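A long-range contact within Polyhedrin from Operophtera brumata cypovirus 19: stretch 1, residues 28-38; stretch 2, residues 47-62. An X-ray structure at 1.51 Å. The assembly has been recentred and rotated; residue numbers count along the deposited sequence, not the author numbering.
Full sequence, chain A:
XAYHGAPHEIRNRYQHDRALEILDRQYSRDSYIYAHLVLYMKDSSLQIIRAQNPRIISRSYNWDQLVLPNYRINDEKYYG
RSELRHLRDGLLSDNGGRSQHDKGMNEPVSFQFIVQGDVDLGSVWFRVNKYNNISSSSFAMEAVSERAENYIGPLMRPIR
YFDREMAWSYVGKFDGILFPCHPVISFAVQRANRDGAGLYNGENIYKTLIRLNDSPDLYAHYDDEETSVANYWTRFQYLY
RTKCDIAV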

# COMPACT_ATOMS: atom_id res chain seq x y z
N SER A 28 9.49 -18.21 16.97
CA SER A 28 8.36 -18.79 16.24
C SER A 28 7.99 -17.96 15.03
O SER A 28 7.91 -16.73 15.11
N ARG A 29 7.76 -18.63 13.90
CA ARG A 29 7.33 -17.95 12.69
C ARG A 29 5.94 -17.36 12.86
O ARG A 29 5.49 -16.60 12.01
N ASP A 30 5.27 -17.70 13.95
CA ASP A 30 3.94 -17.18 14.23
C ASP A 30 3.97 -16.08 15.27
O ASP A 30 2.95 -15.78 15.90
N SER A 31 5.13 -15.48 15.46
CA SER A 31 5.25 -14.28 16.27
C SER A 31 5.52 -13.12 15.31
O SER A 31 5.53 -13.31 14.09
N TYR A 32 5.75 -11.94 15.85
CA TYR A 32 5.96 -10.77 15.01
C TYR A 32 7.40 -10.24 15.01
O TYR A 32 8.15 -10.38 15.98
N ILE A 33 7.76 -9.62 13.90
CA ILE A 33 8.91 -8.73 13.90
C ILE A 33 8.34 -7.33 13.79
O ILE A 33 7.26 -7.11 13.21
N TYR A 34 9.05 -6.39 14.39
CA TYR A 34 8.58 -5.02 14.50
C TYR A 34 9.63 -4.05 13.99
O TYR A 34 10.83 -4.26 14.17
N ALA A 35 9.14 -3.01 13.33
CA ALA A 35 9.96 -1.92 12.84
C ALA A 35 9.28 -0.60 13.20
O ALA A 35 8.17 -0.31 12.73
N HIS A 36 9.94 0.19 14.04
CA HIS A 36 9.42 1.49 14.45
C HIS A 36 10.22 2.60 13.81
O HIS A 36 11.45 2.62 13.89
N LEU A 37 9.52 3.54 13.20
CA LEU A 37 10.15 4.77 12.76
C LEU A 37 9.63 5.86 13.68
O LEU A 37 8.44 6.18 13.68
N VAL A 38 10.52 6.38 14.51
CA VAL A 38 10.15 7.38 15.50
C VAL A 38 10.68 8.72 15.04
O VAL A 38 11.88 8.88 14.81
N GLN A 47 6.18 11.58 16.61
CA GLN A 47 5.32 10.81 15.74
C GLN A 47 5.94 9.42 15.58
O GLN A 47 7.08 9.27 15.16
N ILE A 48 5.16 8.40 15.96
CA ILE A 48 5.59 7.01 15.90
C ILE A 48 4.87 6.30 14.76
O ILE A 48 3.66 6.37 14.63
N ILE A 49 5.66 5.64 13.92
CA ILE A 49 5.12 4.80 12.86
C ILE A 49 5.63 3.39 13.15
O ILE A 49 6.83 3.17 13.22
N ARG A 50 4.70 2.46 13.38
CA ARG A 50 5.07 1.07 13.57
C ARG A 50 4.59 0.21 12.42
O ARG A 50 3.40 0.18 12.08
N ALA A 51 5.54 -0.51 11.84
CA ALA A 51 5.24 -1.56 10.88
C ALA A 51 5.47 -2.89 11.57
O ALA A 51 6.35 -3.02 12.43
N GLN A 52 4.69 -3.89 11.20
CA GLN A 52 4.83 -5.21 11.78
C GLN A 52 4.32 -6.28 10.83
O GLN A 52 3.42 -6.05 10.02
N ASN A 53 4.89 -7.47 10.98
CA ASN A 53 4.55 -8.59 10.13
C ASN A 53 5.10 -9.88 10.73
O ASN A 53 6.15 -9.87 11.40
N PRO A 54 4.42 -11.00 10.50
CA PRO A 54 4.98 -12.23 11.07
C PRO A 54 6.27 -12.66 10.39
O PRO A 54 7.03 -13.44 10.97
N ARG A 55 6.56 -12.11 9.21
CA ARG A 55 7.67 -12.62 8.39
C ARG A 55 8.55 -11.56 7.73
O ARG A 55 9.77 -11.67 7.78
N ILE A 56 7.94 -10.56 7.11
CA ILE A 56 8.69 -9.66 6.26
C ILE A 56 8.09 -8.26 6.25
O ILE A 56 6.87 -8.08 6.21
N ILE A 57 8.96 -7.27 6.29
CA ILE A 57 8.55 -5.88 6.30
C ILE A 57 9.33 -5.12 5.24
O ILE A 57 10.56 -5.09 5.27
N SER A 58 8.60 -4.55 4.27
CA SER A 58 9.16 -3.59 3.32
C SER A 58 8.27 -2.36 3.30
O SER A 58 7.09 -2.46 2.98
N ARG A 59 8.82 -1.19 3.63
CA ARG A 59 8.02 0.02 3.74
C ARG A 59 8.74 1.22 3.18
O ARG A 59 9.96 1.31 3.24
N SER A 60 7.97 2.16 2.65
CA SER A 60 8.53 3.45 2.30
C SER A 60 7.53 4.55 2.64
O SER A 60 6.30 4.34 2.66
N TYR A 61 8.07 5.72 2.97
CA TYR A 61 7.26 6.84 3.40
C TYR A 61 7.71 8.08 2.66
O TYR A 61 8.89 8.42 2.64
N ASN A 62 6.76 8.73 2.00
CA ASN A 62 7.06 9.97 1.33
C ASN A 62 7.10 11.10 2.37
O ASN A 62 6.64 10.92 3.50

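Strands 33-38 and 47-53 run antiparallel. In each, the extended backbone sends successive side chains to alternate faces of the sheet, and the register pairs Ile48, Arg50 and Gln52 with Val38, His36 and Tyr34 on one face, and Ile49, Ala51 and Asn53 with Leu37, Ala35 and Ile33 on the other.

Ile48 (m, t) is a branched residue well suited to a buried strand; its CG2 meets the edge of the His36 ring, 3.6 Å from His36 CD2. Ile49 (m, t) packs against Leu37 (t, p), CB to CB 4.2 Å. Arg50 is extended through chi1 and chi2 (t, t), which lays its aliphatic part over the imidazole of His36 (m): Arg50 CG lies 3.7 Å from the ring centroid in a CH-pi contact. Its polar end turns to Gln52, with Arg50 NE donating to Gln52 OE1 at 2.7 Å, so one side chain offers its methylenes to an aromatic face and its guanidinium to a polar partner. Ala51 faces Ala35, CB to CB 4.4 Å; these small side chains leave space that Ile57 enters from the next strand. Gln52 (p, t) brings OE1 to the edge of the Tyr34 ring, 3.3 Å from Tyr34 CE1.

Asn53 (t) organises the turn instead: its OD1 accepts from Arg55 N and Ile56 N, each at 2.9 Å. Pro54, which has no amide hydrogen to satisfy, packs its CD 4.1 Å from CE2 of Tyr32 (m). Arg55 (m, t, t) starts away from stretch 1, but its end comes nearer, and a water bridges the remaining gap, accepting from Arg55 NE at 3.0 Å and donating to Arg29 O at 2.7 Å.

Ile57 (m, t) points toward stretch 1, its long arm placing CD1 4.1 Å from both Ile33 CG1 and Ala35 CB. Farther along, Tyr61 (m) also points in, its CD2 4.3 Å from Leu37 CD2.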

# COMPACT_ATOMS: atom_id res chain seq x y z
CB SER A 28 7.13 -18.92 17.13
OG SER A 28 6.02 -19.36 16.36
CB ARG A 29 7.37 -18.89 11.48
CG ARG A 29 8.71 -18.91 10.77
CD ARG A 29 9.74 -19.78 11.48
NE ARG A 29 10.88 -20.04 10.59
CZ ARG A 29 11.03 -21.14 9.86
NH1 ARG A 29 10.14 -22.11 9.90
NH2 ARG A 29 12.10 -21.27 9.08
CB ASP A 30 3.01 -18.30 14.70
CG ASP A 30 3.04 -19.49 13.78
OD1 ASP A 30 2.97 -19.30 12.54
OD2 ASP A 30 3.16 -20.61 14.31
CB SER A 31 6.38 -14.40 17.30
OG SER A 31 7.66 -14.36 16.71
CB TYR A 32 5.02 -9.65 15.45
CG TYR A 32 3.64 -9.82 14.85
CD1 TYR A 32 2.71 -10.63 15.46
CD2 TYR A 32 3.29 -9.17 13.68
CE1 TYR A 32 1.45 -10.80 14.92
CE2 TYR A 32 2.05 -9.33 13.13
CZ TYR A 32 1.13 -10.15 13.76
OH TYR A 32 -0.13 -10.32 13.25
CB ILE A 33 9.93 -9.02 12.78
CG1 ILE A 33 9.27 -9.04 11.41
CG2 ILE A 33 10.64 -10.34 13.04
CD1 ILE A 33 10.25 -9.23 10.26
CB TYR A 34 8.21 -4.67 15.96
CG TYR A 34 7.12 -5.53 16.53
CD1 TYR A 34 5.79 -5.26 16.25
CD2 TYR A 34 7.42 -6.62 17.34
CE1 TYR A 34 4.79 -6.06 16.76
CE2 TYR A 34 6.43 -7.41 17.85
CZ TYR A 34 5.11 -7.12 17.57
OH TYR A 34 4.12 -7.91 18.08
CB ALA A 35 10.16 -2.04 11.34
CB HIS A 36 9.51 1.66 15.96
CG HIS A 36 8.39 1.01 16.71
ND1 HIS A 36 8.49 -0.27 17.23
CD2 HIS A 36 7.17 1.47 17.07
CE1 HIS A 36 7.37 -0.57 17.85
NE2 HIS A 36 6.54 0.46 17.76
CB LEU A 37 9.83 5.05 11.30
CG LEU A 37 10.40 6.35 10.73
CD1 LEU A 37 11.89 6.47 10.98
CD2 LEU A 37 10.08 6.45 9.23
CB VAL A 38 10.74 7.06 16.87
CG1 VAL A 38 10.27 8.10 17.94
CG2 VAL A 38 10.38 5.66 17.27
CB GLN A 47 5.17 11.48 14.38
CG GLN A 47 4.29 10.68 13.44
CD GLN A 47 3.87 11.46 12.21
OE1 GLN A 47 2.70 11.46 11.84
NE2 GLN A 47 4.83 12.12 11.57
CB ILE A 48 5.30 6.28 17.24
CG1 ILE A 48 5.96 7.03 18.40
CG2 ILE A 48 5.77 4.83 17.20
CD1 ILE A 48 5.82 6.34 19.75
CB ILE A 49 5.60 5.27 11.48
CG1 ILE A 49 5.09 6.69 11.19
CG2 ILE A 49 5.10 4.34 10.38
CD1 ILE A 49 5.63 7.27 9.93
CB ARG A 50 4.51 0.48 14.86
CG ARG A 50 4.96 -0.96 15.08
CD ARG A 50 4.40 -1.56 16.35
NE ARG A 50 3.03 -2.05 16.22
CZ ARG A 50 2.03 -1.70 17.03
NH1 ARG A 50 2.23 -0.83 18.01
NH2 ARG A 50 0.81 -2.24 16.86
CB ALA A 51 6.14 -1.44 9.69
CB GLN A 52 4.07 -5.29 13.10
CG GLN A 52 2.56 -5.30 12.97
CD GLN A 52 1.84 -5.16 14.30
OE1 GLN A 52 2.31 -4.48 15.22
NE2 GLN A 52 0.67 -5.79 14.41
CB ASN A 53 5.12 -8.36 8.73
CG ASN A 53 4.55 -9.31 7.70
OD1 ASN A 53 5.09 -10.40 7.46
ND2 ASN A 53 3.44 -8.92 7.08
CB PRO A 54 3.88 -13.28 10.86
CG PRO A 54 2.90 -12.67 9.92
CD PRO A 54 3.22 -11.25 9.68
CB ARG A 55 7.11 -13.52 7.30
CG ARG A 55 6.60 -14.85 7.80
CD ARG A 55 6.15 -15.71 6.65
NE ARG A 55 5.68 -17.01 7.11
CZ ARG A 55 5.57 -18.08 6.32
NH1 ARG A 55 5.91 -18.01 5.03
NH2 ARG A 55 5.13 -19.22 6.83
CB ILE A 56 8.81 -10.23 4.80
CG1 ILE A 56 9.78 -9.38 3.96
CG2 ILE A 56 7.43 -10.35 4.13
CD1 ILE A 56 10.08 -9.96 2.57
CB ILE A 57 8.79 -5.25 7.70
CG1 ILE A 57 7.87 -5.89 8.75
CG2 ILE A 57 8.57 -3.73 7.67
CD1 ILE A 57 8.05 -5.32 10.17
CB SER A 58 9.23 -4.21 1.92
OG SER A 58 9.49 -3.23 0.93
CB ARG A 59 7.69 0.33 5.20
CG ARG A 59 6.98 -0.78 5.93
CD ARG A 59 5.52 -0.87 5.54
NE ARG A 59 4.83 -1.84 6.39
CZ ARG A 59 4.84 -3.15 6.17
NH1 ARG A 59 5.47 -3.65 5.11
NH2 ARG A 59 4.21 -3.96 7.00
CB SER A 60 8.99 3.50 0.83
OG SER A 60 7.90 3.28 -0.05
CB TYR A 61 7.37 7.01 4.92
CG TYR A 61 6.97 5.75 5.65
CD1 TYR A 61 5.65 5.50 5.99
CD2 TYR A 61 7.93 4.79 5.96
CE1 TYR A 61 5.29 4.33 6.64
CE2 TYR A 61 7.58 3.63 6.61
CZ TYR A 61 6.26 3.39 6.94
OH TYR A 61 5.93 2.22 7.59
CB ASN A 62 6.02 10.26 0.25
CG ASN A 62 6.48 11.32 -0.72
OD1 ASN A 62 7.67 11.56 -0.86
ND2 ASN A 62 5.53 11.96 -1.38
O HOH W 1 4.19 -17.02 9.68